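Local coordinates for protein putative TetR-family transcriptional regulator (Streptomyces coelicolor, PDB 2HXO) that probably binds DNA at cis-regulatory regions as a dimeric TetR-family factor and so regulates transcription, at residues V26-T31 with A43-T48; D85-A90 with G133-A138. All coordinates share one frame; numbering follows the deposited sequence.

Contact 1 (V26-T31 with A43-T48)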
# COMPACT_ATOMS: atom_id res chain seq x y z
N VAL A 26 13.77 -13.30 -13.01
CA VAL A 26 13.81 -12.97 -11.59
C VAL A 26 15.22 -12.48 -11.22
O VAL A 26 15.38 -11.42 -10.60
CB VAL A 26 13.45 -14.20 -10.72
CG1 VAL A 26 13.65 -13.87 -9.24
CG2 VAL A 26 12.00 -14.61 -10.98
N GLU A 27 16.24 -13.24 -11.61
CA GLU A 27 17.63 -12.88 -11.32
C GLU A 27 17.91 -11.48 -11.85
O GLU A 27 18.51 -10.65 -11.17
CB GLU A 27 18.59 -13.87 -11.99
CG GLU A 27 18.38 -15.32 -11.58
CD GLU A 27 19.26 -16.28 -12.35
OE1 GLU A 27 19.20 -16.28 -13.60
OE2 GLU A 27 20.02 -17.03 -11.70
N LEU A 28 17.47 -11.23 -13.07
CA LEU A 28 17.66 -9.93 -13.69
C LEU A 28 16.88 -8.87 -12.94
O LEU A 28 17.39 -7.78 -12.67
CB LEU A 28 17.21 -9.97 -15.16
CG LEU A 28 18.06 -10.83 -16.10
CD1 LEU A 28 17.42 -10.87 -17.49
CD2 LEU A 28 19.48 -10.26 -16.18
N LEU A 29 15.63 -9.17 -12.58
CA LEU A 29 14.81 -8.21 -11.86
C LEU A 29 15.46 -7.85 -10.53
O LEU A 29 15.36 -6.71 -10.07
CB LEU A 29 13.40 -8.78 -11.63
CG LEU A 29 12.46 -8.74 -12.84
CD1 LEU A 29 11.17 -9.47 -12.52
CD2 LEU A 29 12.16 -7.30 -13.22
N ASP A 30 16.12 -8.83 -9.92
CA ASP A 30 16.78 -8.62 -8.63
C ASP A 30 18.03 -7.74 -8.75
O ASP A 30 18.31 -6.93 -7.86
CB ASP A 30 17.18 -9.97 -8.02
CG ASP A 30 15.98 -10.77 -7.55
OD1 ASP A 30 16.15 -11.97 -7.23
OD2 ASP A 30 14.87 -10.21 -7.47
N THR A 31 18.76 -7.89 -9.85
CA THR A 31 19.99 -7.14 -10.09
C THR A 31 19.84 -5.84 -10.87
O THR A 31 20.25 -4.78 -10.40
CB THR A 31 21.02 -8.03 -10.81
OG1 THR A 31 20.47 -8.44 -12.07
CG2 THR A 31 21.35 -9.26 -9.98
N ALA A 43 18.07 -13.22 -23.18
CA ALA A 43 18.68 -14.13 -24.14
C ALA A 43 20.11 -14.49 -23.74
O ALA A 43 20.49 -15.66 -23.76
CB ALA A 43 18.67 -13.50 -25.53
N GLU A 44 20.90 -13.48 -23.37
CA GLU A 44 22.28 -13.72 -22.96
C GLU A 44 22.36 -14.59 -21.71
O GLU A 44 23.07 -15.60 -21.71
CB GLU A 44 23.00 -12.39 -22.72
CG GLU A 44 23.37 -11.62 -23.98
CD GLU A 44 23.93 -10.24 -23.69
OE1 GLU A 44 24.80 -10.12 -22.81
OE2 GLU A 44 23.51 -9.27 -24.36
N ARG A 45 21.64 -14.22 -20.66
CA ARG A 45 21.68 -15.01 -19.43
C ARG A 45 21.16 -16.41 -19.65
O ARG A 45 21.50 -17.33 -18.90
CB ARG A 45 20.89 -14.32 -18.32
CG ARG A 45 21.55 -13.06 -17.81
CD ARG A 45 21.35 -12.91 -16.31
NE ARG A 45 21.91 -14.03 -15.57
CZ ARG A 45 21.98 -14.08 -14.24
NH1 ARG A 45 21.52 -13.07 -13.51
NH2 ARG A 45 22.52 -15.14 -13.64
N LEU A 46 20.33 -16.58 -20.67
CA LEU A 46 19.76 -17.88 -20.99
C LEU A 46 20.69 -18.67 -21.92
O LEU A 46 20.53 -19.88 -22.09
CB LEU A 46 18.39 -17.69 -21.65
CG LEU A 46 17.21 -18.48 -21.09
CD1 LEU A 46 17.12 -18.32 -19.58
CD2 LEU A 46 15.94 -18.00 -21.76
N ALA A 47 21.66 -17.97 -22.50
CA ALA A 47 22.62 -18.58 -23.41
C ALA A 47 21.92 -19.36 -24.52
O ALA A 47 22.28 -20.50 -24.82
CB ALA A 47 23.56 -19.50 -22.63
N THR A 48 20.91 -18.73 -25.13
CA THR A 48 20.15 -19.37 -26.20
C THR A 48 19.97 -18.41 -27.37
O THR A 48 20.07 -17.19 -27.21
CB THR A 48 18.76 -19.84 -25.69
OG1 THR A 48 18.93 -20.83 -24.67
CG2 THR A 48 17.93 -20.43 -26.83
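Leu28 and Arg45 mark the nearest approach of the two backbones, with 8.7 Å from Leu28 CA to Arg45 CA. Residues 26-31 form the C-terminal end of helix 18-31. Residues 43-48 hold the end of helix 39-46 and the turn after it. Ala47 has positive phi and closes that helix with a Schellman motif, its N bonding back to Glu44 O at 2.9 Å and Thr48 N making the other, weak bond to Ala43 O. The wide spacing means that side chains alone bridge the gap, and the long chain of Arg45 does most of the reaching. Its CG stands anti to its own carbonyl carbon (chi1 -70°), and bends at chi2 and chi3 turn the guanidinium over Glu27. The carboxylate of Glu27 lies stacked over one face of that group, its OE1 offset toward the rim, the two planes 18° apart. Glu27 OE1 and Arg45 NH2 are 3.5 Å apart in a salt bridge. The oxygen sits above the guanidinium plane, and no N-H points at it, so the attraction is between charges alone. Nearer the backbone, Glu27 CB packs at 3.4 Å from Arg45 NH1. Leu28 runs alongside the aliphatic part of Arg45 in the opposite direction. It packs tightly, with Leu28 CD2 3.2 Å from Arg45 CD and also at the guanidinium edge. Leu28 is buried and touches Leu37, whereas Arg45 is exposed, so the contact passes from core to surface. Leu46 packs on Ile21 and Ala24 of helix 18-31 as a second link between the two helices, and Leu29 turns to Leu64 and Ala67 of helix 60-76. Residues 43-48 lie in the predicted helix-turn-helix motif. Packing of its first helix on the preceding helix is characteristic of the three-helix DNA-binding domain of TetR regulators.

Contact 2 (D85-A90 with G133-A138)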
# COMPACT_ATOMS: atom_id res chain seq x y z
N ASP A 85 -2.17 -24.84 13.72
CA ASP A 85 -2.64 -23.76 12.86
C ASP A 85 -4.14 -23.64 12.73
O ASP A 85 -4.86 -24.60 12.46
CB ASP A 85 -2.03 -23.86 11.45
CG ASP A 85 -0.61 -23.28 11.39
OD1 ASP A 85 -0.12 -22.71 12.40
OD2 ASP A 85 0.01 -23.40 10.32
N SER A 86 -4.58 -22.42 12.97
CA SER A 86 -5.96 -21.99 12.87
C SER A 86 -6.06 -21.16 11.58
O SER A 86 -5.06 -20.93 10.91
CB SER A 86 -6.30 -21.11 14.06
OG SER A 86 -5.64 -19.87 13.97
N PRO A 87 -7.27 -20.70 11.22
CA PRO A 87 -7.41 -19.90 10.01
C PRO A 87 -6.60 -18.62 10.11
O PRO A 87 -6.01 -18.17 9.14
CB PRO A 87 -8.91 -19.64 9.95
CG PRO A 87 -9.45 -20.93 10.51
CD PRO A 87 -8.58 -21.12 11.73
N GLN A 88 -6.57 -18.06 11.32
CA GLN A 88 -5.83 -16.83 11.57
C GLN A 88 -4.33 -16.99 11.35
O GLN A 88 -3.69 -16.10 10.78
CB GLN A 88 -6.13 -16.31 12.98
CG GLN A 88 -7.52 -15.65 13.11
CD GLN A 88 -8.65 -16.64 13.41
OE1 GLN A 88 -8.57 -17.84 13.10
NE2 GLN A 88 -9.74 -16.13 13.99
N ASP A 89 -3.78 -18.13 11.78
CA ASP A 89 -2.36 -18.43 11.61
C ASP A 89 -2.07 -18.58 10.13
O ASP A 89 -1.05 -18.09 9.64
CB ASP A 89 -1.96 -19.75 12.28
CG ASP A 89 -2.10 -19.70 13.77
OD1 ASP A 89 -1.60 -18.73 14.36
OD2 ASP A 89 -2.69 -20.63 14.36
N ALA A 90 -2.96 -19.28 9.43
CA ALA A 90 -2.78 -19.50 8.01
C ALA A 90 -2.74 -18.15 7.28
O ALA A 90 -1.90 -17.93 6.41
CB ALA A 90 -3.90 -20.38 7.48
N GLY A 133 -9.32 -16.16 1.19
CA GLY A 133 -10.74 -16.48 1.25
C GLY A 133 -11.13 -17.74 2.01
O GLY A 133 -12.06 -17.72 2.83
N ARG A 134 -10.44 -18.84 1.74
CA ARG A 134 -10.73 -20.11 2.41
C ARG A 134 -10.64 -19.97 3.92
O ARG A 134 -11.40 -20.60 4.65
CB ARG A 134 -9.77 -21.21 1.94
CG ARG A 134 -9.97 -21.65 0.49
CD ARG A 134 -9.08 -22.83 0.14
NE ARG A 134 -9.10 -23.12 -1.29
CZ ARG A 134 -8.45 -24.14 -1.85
NH1 ARG A 134 -7.74 -24.97 -1.09
NH2 ARG A 134 -8.51 -24.32 -3.17
N GLN A 135 -9.70 -19.15 4.39
CA GLN A 135 -9.53 -18.93 5.81
C GLN A 135 -10.67 -18.07 6.36
O GLN A 135 -11.15 -18.28 7.47
CB GLN A 135 -8.17 -18.30 6.08
CG GLN A 135 -6.99 -19.15 5.55
CD GLN A 135 -7.09 -20.64 5.95
OE1 GLN A 135 -7.49 -20.97 7.06
NE2 GLN A 135 -6.73 -21.52 5.04
N VAL A 136 -11.13 -17.11 5.56
CA VAL A 136 -12.23 -16.23 5.93
C VAL A 136 -13.48 -17.09 6.09
O VAL A 136 -14.25 -16.91 7.03
CB VAL A 136 -12.45 -15.14 4.86
CG1 VAL A 136 -13.81 -14.51 5.02
CG2 VAL A 136 -11.36 -14.09 4.97
N GLN A 137 -13.69 -18.01 5.17
CA GLN A 137 -14.85 -18.90 5.26
C GLN A 137 -14.70 -19.79 6.51
O GLN A 137 -15.66 -19.99 7.25
CB GLN A 137 -14.95 -19.81 4.03
CG GLN A 137 -15.00 -19.09 2.71
CD GLN A 137 -15.18 -20.05 1.54
OE1 GLN A 137 -14.33 -20.90 1.29
NE2 GLN A 137 -16.30 -19.92 0.84
N ALA A 138 -13.51 -20.30 6.75
CA ALA A 138 -13.30 -21.16 7.93
C ALA A 138 -13.58 -20.37 9.21
O ALA A 138 -13.92 -20.95 10.24
CB ALA A 138 -11.87 -21.70 7.93
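Gln135 reaches from helix 124-138 to the first turn of helix 87-104 and lies against Pro87 and Ala90. Its CG is anti to its own carbonyl carbon (chi1 -58°), and a bend at chi2 (-48°) folds the amide over that turn. Gln135 OE1 comes to 3.1 Å from Pro87 CA and 3.5 Å from Pro87 CB, with the two side chains crossing at about a right angle. Ala90 CB points at the other helix and packs on the amide carbon, 3.5 Å from Gln135 CD. These are packing contacts, made by the carbon skeleton and the amide oxygen together. One turn further along, Ala138 CB meets the proline ring at 3.6 Å from Pro87 CG. With an alanine at Gln135 the amide would be gone, which is likely to open a gap beside Pro87 and deprive the methyl of Ala90 of its main partner across the contact. The turn that receives Gln135 is capped by Ser86. Ser86 N donates to Asp89 OD2 at 3.0 Å, meeting it on the anti side, and Ser86 OG accepts a weak bond from Asp89 N, a capping box. Other faces of helix 124-138 meet helix 146-166, through Val136, and Phe201 of the second subunit, through Gln137. The capped start of helix 87-104 thus packs on helix 124-138 within the all-helical C-terminal domain of TetR-type regulators.

How the contacts relate
Contact 1 comes first along the chain and closes before contact 2 opens. Their centres are 37 Å apart, on opposite sides of the chain's centre, and their nearest atoms are about 22 Å apart. They share no helix. Contact 1 joins helices 18-31 and 39-46 in the N-terminal TetR-family region. Contact 2 joins helices 87-104 and 124-138 in the C-terminal region, where helix 124-138 also touches the second subunit. Helix 60-76 follows contact 1 in the chain and packs on residues 26-31. The separation is consistent with the usual TetR plan, in which a small DNA-binding domain is joined to a larger helical domain that in relatives usually mediates dimerisation and ligand binding.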